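Local atomic coordinates of peptidyl-prolyl cis-trans isomerase cyclophilin-type (Toxoplasma gondii, PDB entry 3BO7), a protein that probably speeds protein folding by catalysing the cis-trans isomerisation of peptide bonds that precede proline, and binds the immunosuppressant cyclosporin A. Residues M26-L37 with S81-E92; C51-R61 with S117-C126. All coordinates share one frame; numbering follows the deposited sequence. Where two conformers were deposited one is given.

Contact 1 (M26-L37 with S81-E92). With SO4 (sulfate ion), chain I; EDO (1,2-ethanediol), chain N.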
loop_
_atom_site.group_PDB
_atom_site.type_symbol
_atom_site.label_atom_id
_atom_site.label_comp_id
_atom_site.label_asym_id
_atom_site.label_seq_id
_atom_site.Cartn_x
_atom_site.Cartn_y
_atom_site.Cartn_z
ATOM N N MET A 26 8.834 -4.015 -13.029
ATOM C CA MET A 26 7.674 -4.785 -13.491
ATOM C C MET A 26 6.359 -4.012 -13.344
ATOM O O MET A 26 5.378 -4.315 -14.023
ATOM C CB MET A 26 7.582 -6.122 -12.746
ATOM C CG MET A 26 8.663 -7.124 -13.122
ATOM S SD MET A 26 8.640 -8.634 -12.129
ATOM C CE MET A 26 9.498 -8.132 -10.643
ATOM N N ALA A 27 6.343 -3.026 -12.451
ATOM C CA ALA A 27 5.179 -2.160 -12.265
ATOM C C ALA A 27 5.586 -0.681 -12.141
ATOM O O ALA A 27 5.289 -0.042 -11.131
ATOM C CB ALA A 27 4.338 -2.620 -11.052
ATOM N N PRO A 28 6.253 -0.137 -13.184
ATOM C CA PRO A 28 6.800 1.227 -13.182
ATOM C C PRO A 28 5.805 2.339 -12.856
ATOM O O PRO A 28 6.137 3.241 -12.090
ATOM C CB PRO A 28 7.338 1.401 -14.615
ATOM C CG PRO A 28 6.736 0.274 -15.412
ATOM C CD PRO A 28 6.544 -0.828 -14.459
ATOM N N ARG A 29 4.601 2.281 -13.421
ATOM C CA ARG A 29 3.622 3.367 -13.235
ATOM C C ARG A 29 3.122 3.455 -11.796
ATOM O O ARG A 29 2.979 4.553 -11.245
ATOM C CB ARG A 29 2.450 3.206 -14.202
ATOM C CG ARG A 29 2.848 3.306 -15.663
ATOM C CD ARG A 29 2.350 4.601 -16.280
ATOM N NE ARG A 29 3.293 5.704 -16.169
ATOM C CZ ARG A 29 2.961 6.989 -16.287
ATOM N NH1 ARG A 29 1.697 7.345 -16.496
ATOM N NH2 ARG A 29 3.903 7.923 -16.170
ATOM N N ALA A 30 2.875 2.297 -11.189
ATOM C CA ALA A 30 2.415 2.236 -9.807
ATOM C C ALA A 30 3.502 2.679 -8.827
ATOM O O ALA A 30 3.214 3.344 -7.833
ATOM C CB ALA A 30 1.898 0.828 -9.471
ATOM N N CYS A 31 4.750 2.315 -9.117
ATOM C CA CYS A 31 5.889 2.703 -8.283
ATOM C C CYS A 31 6.150 4.193 -8.406
ATOM O O CYS A 31 6.319 4.888 -7.400
ATOM C CB CYS A 31 7.125 1.913 -8.673
ATOM S SG CYS A 31 6.966 0.181 -8.298
ATOM N N ASP A 32 6.148 4.677 -9.644
ATOM C CA ASP A 32 6.313 6.101 -9.927
ATOM C C ASP A 32 5.260 6.960 -9.229
ATOM O O ASP A 32 5.595 7.908 -8.514
ATOM C CB ASP A 32 6.275 6.343 -11.430
ATOM C CG ASP A 32 6.904 7.650 -11.820
ATOM O OD1 ASP A 32 7.407 8.365 -10.922
ATOM O OD2 ASP A 32 6.903 7.958 -13.033
ATOM N N SER A 33 3.990 6.614 -9.422
ATOM C CA SER A 33 2.887 7.303 -8.752
ATOM C C SER A 33 3.114 7.377 -7.251
ATOM O O SER A 33 2.972 8.450 -6.648
ATOM C CB SER A 33 1.557 6.598 -9.041
ATOM O OG SER A 33 0.499 7.216 -8.331
ATOM N N PHE A 34 3.463 6.232 -6.659
ATOM C CA PHE A 34 3.599 6.101 -5.214
ATOM C C PHE A 34 4.706 7.021 -4.697
ATOM O O PHE A 34 4.526 7.722 -3.693
ATOM C CB PHE A 34 3.884 4.637 -4.851
ATOM C CG PHE A 34 3.760 4.330 -3.378
ATOM C CD1 PHE A 34 2.532 3.975 -2.828
ATOM C CD2 PHE A 34 4.872 4.392 -2.539
ATOM C CE1 PHE A 34 2.408 3.682 -1.461
ATOM C CE2 PHE A 34 4.752 4.107 -1.168
ATOM C CZ PHE A 34 3.515 3.753 -0.635
ATOM N N LEU A 35 5.839 7.015 -5.409
ATOM C CA LEU A 35 7.020 7.799 -5.057
ATOM C C LEU A 35 6.781 9.281 -5.273
ATOM O O LEU A 35 7.239 10.108 -4.481
ATOM C CB LEU A 35 8.266 7.302 -5.821
ATOM C CG LEU A 35 8.772 5.899 -5.422
ATOM C CD1 LEU A 35 9.740 5.316 -6.449
ATOM C CD2 LEU A 35 9.409 5.882 -4.032
ATOM N N ARG A 36 6.046 9.623 -6.323
ATOM C CA ARG A 36 5.626 11.018 -6.518
ATOM C C ARG A 36 4.749 11.525 -5.365
ATOM O O ARG A 36 4.826 12.702 -5.002
ATOM C CB ARG A 36 4.932 11.217 -7.866
ATOM C CG ARG A 36 5.872 11.105 -9.066
ATOM C CD ARG A 36 5.188 11.471 -10.357
ATOM N NE ARG A 36 5.799 10.817 -11.511
ATOM C CZ ARG A 36 5.718 11.276 -12.758
ATOM N NH1 ARG A 36 5.067 12.403 -13.005
ATOM N NH2 ARG A 36 6.294 10.619 -13.762
ATOM N N LEU A 37 3.951 10.631 -4.780
ATOM C CA LEU A 37 3.094 10.958 -3.634
ATOM C C LEU A 37 3.897 11.029 -2.343
ATOM O O LEU A 37 3.667 11.917 -1.519
ATOM C CB LEU A 37 1.949 9.940 -3.485
ATOM C CG LEU A 37 0.813 9.939 -4.516
ATOM C CD1 LEU A 37 -0.105 8.755 -4.283
ATOM C CD2 LEU A 37 0.029 11.236 -4.487
ATOM N N SER A 81 -3.776 9.866 -7.834
ATOM C CA SER A 81 -2.496 9.248 -8.130
ATOM C C SER A 81 -1.395 10.308 -8.001
ATOM O O SER A 81 -1.690 11.495 -7.834
ATOM C CB SER A 81 -2.501 8.634 -9.525
ATOM O OG SER A 81 -2.535 9.635 -10.517
ATOM N N GLY A 82 -0.137 9.877 -8.088
ATOM C CA GLY A 82 1.002 10.788 -8.014
ATOM C C GLY A 82 1.292 11.600 -9.268
ATOM O O GLY A 82 2.108 12.513 -9.225
ATOM N N PHE A 83 0.639 11.265 -10.380
ATOM C CA PHE A 83 0.838 11.945 -11.664
ATOM C C PHE A 83 0.140 13.315 -11.740
ATOM O O PHE A 83 -0.819 13.555 -11.010
ATOM C CB PHE A 83 0.387 11.027 -12.805
ATOM C CG PHE A 83 1.099 9.681 -12.822
ATOM C CD1 PHE A 83 2.478 9.604 -13.044
ATOM C CD2 PHE A 83 0.389 8.497 -12.620
ATOM C CE1 PHE A 83 3.139 8.368 -13.053
ATOM C CE2 PHE A 83 1.038 7.256 -12.636
ATOM C CZ PHE A 83 2.420 7.194 -12.855
ATOM N N PRO A 84 0.646 14.244 -12.586
ATOM C CA PRO A 84 -0.070 15.526 -12.773
ATOM C C PRO A 84 -1.530 15.362 -13.190
ATOM O O PRO A 84 -1.828 14.676 -14.164
ATOM C CB PRO A 84 0.727 16.237 -13.884
ATOM C CG PRO A 84 1.660 15.212 -14.456
ATOM C CD PRO A 84 1.911 14.215 -13.348
ATOM N N GLY A 85 -2.429 15.993 -12.448
ATOM C CA GLY A 85 -3.857 15.876 -12.715
ATOM C C GLY A 85 -4.522 14.889 -11.775
ATOM O O GLY A 85 -5.719 14.991 -11.513
ATOM N N GLY A 86 -3.744 13.928 -11.275
ATOM C CA GLY A 86 -4.222 12.954 -10.293
ATOM C C GLY A 86 -5.158 11.878 -10.818
ATOM O O GLY A 86 -5.809 11.208 -10.037
ATOM N N ALA A 87 -5.220 11.693 -12.133
ATOM C CA ALA A 87 -6.144 10.729 -12.733
ATOM C C ALA A 87 -5.732 9.288 -12.402
ATOM O O ALA A 87 -4.559 9.042 -12.125
ATOM C CB ALA A 87 -6.212 10.935 -14.232
ATOM N N PRO A 88 -6.693 8.335 -12.413
ATOM C CA PRO A 88 -6.333 6.930 -12.204
ATOM C C PRO A 88 -5.424 6.406 -13.293
ATOM O O PRO A 88 -5.469 6.898 -14.417
ATOM C CB PRO A 88 -7.685 6.204 -12.251
ATOM C CG PRO A 88 -8.594 7.134 -12.958
ATOM C CD PRO A 88 -8.151 8.499 -12.581
ATOM N N PHE A 89 -4.606 5.411 -12.963
ATOM C CA PHE A 89 -3.727 4.805 -13.954
ATOM C C PHE A 89 -4.035 3.324 -14.150
ATOM O O PHE A 89 -4.686 2.686 -13.309
ATOM C CB PHE A 89 -2.236 5.056 -13.638
ATOM C CG PHE A 89 -1.803 4.568 -12.290
ATOM C CD1 PHE A 89 -1.315 3.265 -12.122
ATOM C CD2 PHE A 89 -1.872 5.399 -11.189
ATOM C CE1 PHE A 89 -0.916 2.810 -10.873
ATOM C CE2 PHE A 89 -1.473 4.952 -9.941
ATOM C CZ PHE A 89 -0.992 3.656 -9.778
ATOM N N GLU A 90 -3.569 2.797 -15.280
ATOM C CA GLU A 90 -3.869 1.440 -15.701
ATOM C C GLU A 90 -3.174 0.383 -14.849
ATOM O O GLU A 90 -2.155 0.642 -14.195
ATOM C CB GLU A 90 -3.525 1.257 -17.177
ATOM C CG GLU A 90 -4.420 2.069 -18.117
ATOM C CD GLU A 90 -4.173 1.780 -19.594
ATOM O OE1 GLU A 90 -4.811 2.450 -20.452
ATOM O OE2 GLU A 90 -3.351 0.884 -19.901
ATOM N N ASP A 91 -3.750 -0.808 -14.852
ATOM C CA ASP A 91 -3.200 -1.929 -14.120
ATOM C C ASP A 91 -1.904 -2.411 -14.766
ATOM O O ASP A 91 -1.681 -2.219 -15.970
ATOM C CB ASP A 91 -4.220 -3.071 -14.058
ATOM C CG ASP A 91 -5.459 -2.714 -13.242
ATOM O OD1 ASP A 91 -5.318 -2.111 -12.150
ATOM O OD2 ASP A 91 -6.578 -3.046 -13.698
ATOM N N GLU A 92 -1.053 -3.025 -13.951
ATOM C CA GLU A 92 0.192 -3.607 -14.426
ATOM C C GLU A 92 0.370 -4.958 -13.768
ATOM O O GLU A 92 0.542 -5.051 -12.551
ATOM C CB GLU A 92 1.379 -2.716 -14.096
ATOM C CG GLU A 92 1.322 -1.320 -14.702
ATOM C CD GLU A 92 2.314 -0.388 -14.051
ATOM O OE1 GLU A 92 2.103 -0.030 -12.860
ATOM O OE2 GLU A 92 3.292 -0.007 -14.731
HETATM S S SO4 I . -1.213 5.051 -17.350
HETATM O O1 SO4 I . -0.500 4.103 -16.510
HETATM O O2 SO4 I . -0.880 6.414 -16.951
HETATM O O3 SO4 I . -0.852 4.872 -18.761
HETATM O O4 SO4 I . -2.647 4.805 -17.205
HETATM C C1 EDO N . 4.127 11.559 -16.503
HETATM O O1 EDO N . 2.786 11.114 -16.742
HETATM C C2 EDO N . 4.135 13.083 -16.453
HETATM O O2 EDO N . 5.270 13.563 -15.717
#

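Contact 2 (C51-R61 with S117-C126). With SO4 (sulfate ion), chain L.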
loop_
_atom_site.group_PDB
_atom_site.type_symbol
_atom_site.label_atom_id
_atom_site.label_comp_id
_atom_site.label_asym_id
_atom_site.label_seq_id
_atom_site.Cartn_x
_atom_site.Cartn_y
_atom_site.Cartn_z
ATOM N N CYS A 51 -8.456 -4.000 8.169
ATOM C CA CYS A 51 -7.515 -5.022 8.624
ATOM C C CYS A 51 -8.259 -6.324 8.871
ATOM O O CYS A 51 -9.098 -6.410 9.781
ATOM C CB CYS A 51 -6.796 -4.552 9.900
ATOM S SG CYS A 51 -5.551 -5.689 10.564
ATOM N N ILE A 52 -7.959 -7.328 8.051
ATOM C CA ILE A 52 -8.593 -8.633 8.160
ATOM C C ILE A 52 -7.553 -9.734 8.383
ATOM O O ILE A 52 -6.734 -10.027 7.500
ATOM C CB ILE A 52 -9.508 -8.931 6.934
ATOM C CG1 ILE A 52 -10.614 -7.857 6.843
ATOM C CG2 ILE A 52 -10.095 -10.350 7.018
ATOM C CD1 ILE A 52 -11.423 -7.851 5.561
ATOM N N ARG A 53 -7.593 -10.309 9.589
ATOM C CA ARG A 53 -6.745 -11.437 9.982
ATOM C C ARG A 53 -6.715 -12.481 8.877
ATOM O O ARG A 53 -7.758 -12.803 8.291
ATOM C CB ARG A 53 -7.277 -12.066 11.280
ATOM C CG ARG A 53 -6.514 -13.299 11.787
ATOM C CD ARG A 53 -7.283 -13.989 12.911
ATOM N NE ARG A 53 -6.598 -15.178 13.420
ATOM C CZ ARG A 53 -6.933 -16.433 13.121
ATOM N NH1 ARG A 53 -7.952 -16.682 12.305
ATOM N NH2 ARG A 53 -6.249 -17.448 13.641
ATOM N N ASN A 54 -5.521 -13.004 8.595
ATOM C CA ASN A 54 -5.322 -14.036 7.558
ATOM C C ASN A 54 -5.594 -13.585 6.118
ATOM O O ASN A 54 -5.790 -14.414 5.224
ATOM C CB ASN A 54 -6.141 -15.294 7.872
ATOM C CG ASN A 54 -5.560 -16.091 9.014
ATOM O OD1 ASN A 54 -6.297 -16.597 9.860
ATOM N ND2 ASN A 54 -4.237 -16.208 9.049
ATOM N N PHE A 55 -5.603 -12.275 5.901
ATOM C CA PHE A 55 -5.847 -11.740 4.576
ATOM C C PHE A 55 -4.889 -10.588 4.283
ATOM O O PHE A 55 -3.843 -10.806 3.665
ATOM C CB PHE A 55 -7.341 -11.376 4.397
ATOM C CG PHE A 55 -7.679 -10.775 3.055
ATOM C CD1 PHE A 55 -7.010 -11.176 1.894
ATOM C CD2 PHE A 55 -8.693 -9.821 2.951
ATOM C CE1 PHE A 55 -7.322 -10.616 0.666
ATOM C CE2 PHE A 55 -9.017 -9.260 1.727
ATOM C CZ PHE A 55 -8.327 -9.653 0.581
ATOM N N MET A 56 -5.224 -9.385 4.734
ATOM C CA MET A 56 -4.406 -8.198 4.452
ATOM C C MET A 56 -4.782 -7.028 5.353
ATOM O O MET A 56 -5.794 -7.068 6.053
ATOM C CB MET A 56 -4.527 -7.786 2.975
ATOM C CG MET A 56 -5.963 -7.504 2.526
ATOM S SD MET A 56 -6.479 -5.809 2.813
ATOM C CE MET A 56 -7.959 -6.059 3.799
ATOM N N ILE A 57 -3.939 -5.998 5.329
ATOM C CA ILE A 57 -4.243 -4.701 5.905
ATOM C C ILE A 57 -4.171 -3.673 4.774
ATOM O O ILE A 57 -3.304 -3.765 3.900
ATOM C CB ILE A 57 -3.300 -4.354 7.099
ATOM C CG1 ILE A 57 -3.819 -3.147 7.874
ATOM C CG2 ILE A 57 -1.834 -4.187 6.652
ATOM C CD1 ILE A 57 -3.137 -2.933 9.240
ATOM N N GLN A 58 -5.091 -2.709 4.796
ATOM C CA GLN A 58 -5.285 -1.761 3.709
ATOM C C GLN A 58 -5.082 -0.326 4.185
ATOM O O GLN A 58 -5.563 0.037 5.256
ATOM C CB GLN A 58 -6.694 -1.939 3.131
ATOM C CG GLN A 58 -6.999 -1.114 1.889
ATOM C CD GLN A 58 -8.441 -1.282 1.407
ATOM O OE1 GLN A 58 -9.163 -2.189 1.841
ATOM N NE2 GLN A 58 -8.862 -0.405 0.498
ATOM N N GLY A 59 -4.371 0.478 3.386
ATOM C CA GLY A 59 -4.112 1.894 3.703
ATOM C C GLY A 59 -4.117 2.812 2.489
ATOM O O GLY A 59 -4.580 2.432 1.420
ATOM N N GLY A 60 -3.629 4.035 2.666
ATOM C CA GLY A 60 -3.436 4.980 1.562
ATOM C C GLY A 60 -4.611 5.858 1.166
ATOM O O GLY A 60 -4.556 6.539 0.140
ATOM N N ARG A 61 -5.677 5.842 1.963
ATOM C CA ARG A 61 -6.870 6.620 1.648
ATOM C C ARG A 61 -6.770 8.070 2.143
ATOM O O ARG A 61 -6.796 8.328 3.346
ATOM C CB ARG A 61 -8.130 5.939 2.194
ATOM C CG ARG A 61 -9.411 6.630 1.756
ATOM C CD ARG A 61 -10.640 5.732 1.789
ATOM N NE ARG A 61 -11.818 6.495 1.374
ATOM C CZ ARG A 61 -12.242 6.603 0.114
ATOM N NH1 ARG A 61 -11.603 5.972 -0.869
ATOM N NH2 ARG A 61 -13.314 7.335 -0.162
ATOM N N SER A 117 -4.231 5.762 -4.981
ATOM C CA SER A 117 -3.267 5.764 -3.877
ATOM C C SER A 117 -3.438 4.665 -2.816
ATOM O O SER A 117 -2.535 4.428 -2.027
ATOM C CB SER A 117 -3.242 7.137 -3.207
ATOM O OG SER A 117 -4.343 7.307 -2.338
ATOM N N GLU A 118 -4.592 4.005 -2.796
ATOM C CA GLU A 118 -4.867 2.976 -1.792
ATOM C C GLU A 118 -4.159 1.671 -2.114
ATOM O O GLU A 118 -4.112 1.242 -3.270
ATOM C CB GLU A 118 -6.367 2.739 -1.626
ATOM C CG GLU A 118 -7.020 3.730 -0.718
ATOM C CD GLU A 118 -8.456 3.363 -0.354
ATOM O OE1 GLU A 118 -8.675 2.328 0.329
ATOM O OE2 GLU A 118 -9.366 4.140 -0.733
ATOM N N PHE A 119 -3.632 1.034 -1.076
ATOM C CA PHE A 119 -2.831 -0.158 -1.254
ATOM C C PHE A 119 -3.098 -1.125 -0.119
ATOM O O PHE A 119 -3.721 -0.774 0.871
ATOM C CB PHE A 119 -1.340 0.214 -1.313
ATOM C CG PHE A 119 -0.856 0.923 -0.081
ATOM C CD1 PHE A 119 -0.344 0.197 1.001
ATOM C CD2 PHE A 119 -0.951 2.313 0.021
ATOM C CE1 PHE A 119 0.078 0.846 2.151
ATOM C CE2 PHE A 119 -0.533 2.972 1.175
ATOM C CZ PHE A 119 -0.012 2.240 2.234
ATOM N N PHE A 120 -2.626 -2.356 -0.277
ATOM C CA PHE A 120 -2.679 -3.329 0.805
ATOM C C PHE A 120 -1.392 -4.124 0.923
ATOM O O PHE A 120 -0.611 -4.239 -0.029
ATOM C CB PHE A 120 -3.890 -4.262 0.679
ATOM C CG PHE A 120 -3.953 -5.052 -0.601
ATOM C CD1 PHE A 120 -3.682 -6.417 -0.600
ATOM C CD2 PHE A 120 -4.336 -4.452 -1.792
ATOM C CE1 PHE A 120 -3.773 -7.167 -1.776
ATOM C CE2 PHE A 120 -4.423 -5.186 -2.966
ATOM C CZ PHE A 120 -4.149 -6.553 -2.957
ATOM N N ILE A 121 -1.168 -4.658 2.113
ATOM C CA ILE A 121 -0.072 -5.591 2.319
ATOM C C ILE A 121 -0.661 -6.897 2.822
ATOM O O ILE A 121 -1.461 -6.910 3.770
ATOM C CB ILE A 121 1.003 -5.027 3.274
ATOM C CG1 ILE A 121 1.423 -3.622 2.817
ATOM C CG2 ILE A 121 2.212 -5.952 3.312
ATOM C CD1 ILE A 121 2.313 -2.872 3.776
ATOM N N THR A 122 -0.292 -7.993 2.170
ATOM C CA THR A 122 -0.867 -9.291 2.499
ATOM C C THR A 122 -0.353 -9.825 3.830
ATOM O O THR A 122 0.809 -9.612 4.183
ATOM C CB THR A 122 -0.601 -10.345 1.399
ATOM O OG1 THR A 122 0.773 -10.763 1.438
ATOM C CG2 THR A 122 -0.947 -9.792 0.018
ATOM N N PHE A 123 -1.230 -10.511 4.560
ATOM C CA PHE A 123 -0.828 -11.334 5.697
ATOM C C PHE A 123 -0.563 -12.776 5.237
ATOM O O PHE A 123 0.275 -13.482 5.815
ATOM C CB PHE A 123 -1.894 -11.306 6.809
ATOM C CG PHE A 123 -2.078 -9.944 7.458
ATOM C CD1 PHE A 123 -0.977 -9.181 7.856
ATOM C CD2 PHE A 123 -3.345 -9.449 7.706
ATOM C CE1 PHE A 123 -1.147 -7.936 8.465
ATOM C CE2 PHE A 123 -3.524 -8.215 8.318
ATOM C CZ PHE A 123 -2.422 -7.453 8.691
ATOM N N LYS A 124 -1.293 -13.201 4.203
ATOM C CA LYS A 124 -1.088 -14.515 3.592
ATOM C C LYS A 124 -1.550 -14.515 2.142
ATOM O O LYS A 124 -2.069 -13.514 1.648
ATOM C CB LYS A 124 -1.785 -15.629 4.388
ATOM C CG LYS A 124 -1.343 -17.054 3.993
ATOM C CD LYS A 124 0.192 -17.208 3.920
ATOM C CE LYS A 124 0.601 -18.396 3.058
ATOM N NZ LYS A 124 2.078 -18.481 2.898
ATOM N N SER A 125 -1.317 -15.626 1.450
ATOM C CA SER A 125 -1.704 -15.776 0.063
ATOM C C SER A 125 -3.164 -15.424 -0.181
ATOM O O SER A 125 -4.040 -15.724 0.638
ATOM C CB SER A 125 -1.423 -17.197 -0.394
ATOM O OG SER A 125 -0.032 -17.416 -0.388
ATOM N N CYS A 126 -3.399 -14.771 -1.314
ATOM C CA CYS A 126 -4.734 -14.401 -1.779
ATOM C C CYS A 126 -4.643 -14.266 -3.290
ATOM O O CYS A 126 -4.878 -13.196 -3.852
ATOM C CB CYS A 126 -5.216 -13.091 -1.129
ATOM S SG CYS A 126 -3.963 -11.783 -1.012
HETATM S S SO4 L . -14.768 8.225 3.253
HETATM O O1 SO4 L . -13.509 7.481 3.239
HETATM O O2 SO4 L . -15.225 8.384 4.631
HETATM O O3 SO4 L . -14.621 9.544 2.645
HETATM O O4 SO4 L . -15.754 7.462 2.494
#

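Contact 1 (M26-L37 with S81-E92)
The carboxylate of E92 reaches the first turn of helix 28-39 and accepts two backbone N-H groups: R29 N gives a bond of 2.9 Å to OE2 on its syn lone pair, and A30 N one of 3.0 Å to OE1. Both acidic oxygens are thereby held at the N-terminal end of the helix, whose dipole would probably favour the negative charge. One turn on, S33 OG receives G82 N at 2.7 Å in an almost straight bond (174°); with OG anti to the backbone N (chi1 177°), the hydroxyl is placed to take that N-H. Bare G82 lies so close that its CA makes a C-H contact with S33 O at 3.3 Å, while L37 CG packs against the same CA. F83 is wedged between side chains: the R29 guanidinium stacks off-centre on one face, planes 18° apart, S33 lies over the other, and R36 stands steeply at the rim. D32 steadies R36 through a side-on, two-nitrogen salt bridge. R29 NH1 and E90 N both bond a sulfate, probably from the crystallisation liquor. T134 binds E92 N. With A27 at the N-cap and E92 just after it, a long loop is fastened along a helix flanking the cyclophilin barrel.

Contact 2 (C51-R61 with S117-C126)
F123 is the bump that fills the hollow beside the turn between strands 48-52 and 56-59. Its CG lies anti to the carbonyl carbon (chi1 -65°), which lays the ring alongside the backbone of I52 and M56: CE2 comes within 3.4 Å of M56 O, CZ rests 3.6 Å from I57 CB, and I52 O and C51 SG meet its edge. L146 of helix 143-149 packs on the ring as well. F55 and M56 both face I52, a classic beta bulge, and F55 O accepts F123 N at 2.8 Å. Beyond it strands 56-59 and 119-122 run antiparallel, with paired bonds between I57 and I121 and between G59 and F119. G60, whose positive phi also favours glycine, lets F119 CE2 come 3.6 Å from its CA; G59 C lies over that ring's face, offset toward the rim. On the other sheet face M56 SD sits 3.7 Å from F120 CB. E118 OE2 takes R61 NH1 at 2.9 Å in a salt bridge, and OE1 a weak bond from Q58 NE2. R50 holds Q58 OE1, while Q58 NE2 also bonds the bound peptide's backbone. F55 and F120 pack on a modified side chain of that peptide: this is the ligand-binding face of the cyclophilin beta barrel.

How the contacts relate
Contact 2 is the more buried, a strand pairing about 8 Å from the centre of the chain to its own centre; contact 1 is partly buried, some 12 Å out and on the opposite side of that centre. Their own centres are 19 Å apart, yet they touch. Helix 28-39 packs on the same antiparallel sheet, chiefly on strands 7-13, 16-22 and 135-141, and reaches contact 2 where F34 CE1 lies 3.9 Å from F119 CD2 and L37 CD1 meets S117. Along the chain the segments of the two contacts alternate. Side-chain acceptors serve backbone N-H groups in 26-37 with 81-92, whereas backbone pairs and aromatic packing dominate 51-61 with 117-126, which also reaches the bound peptide.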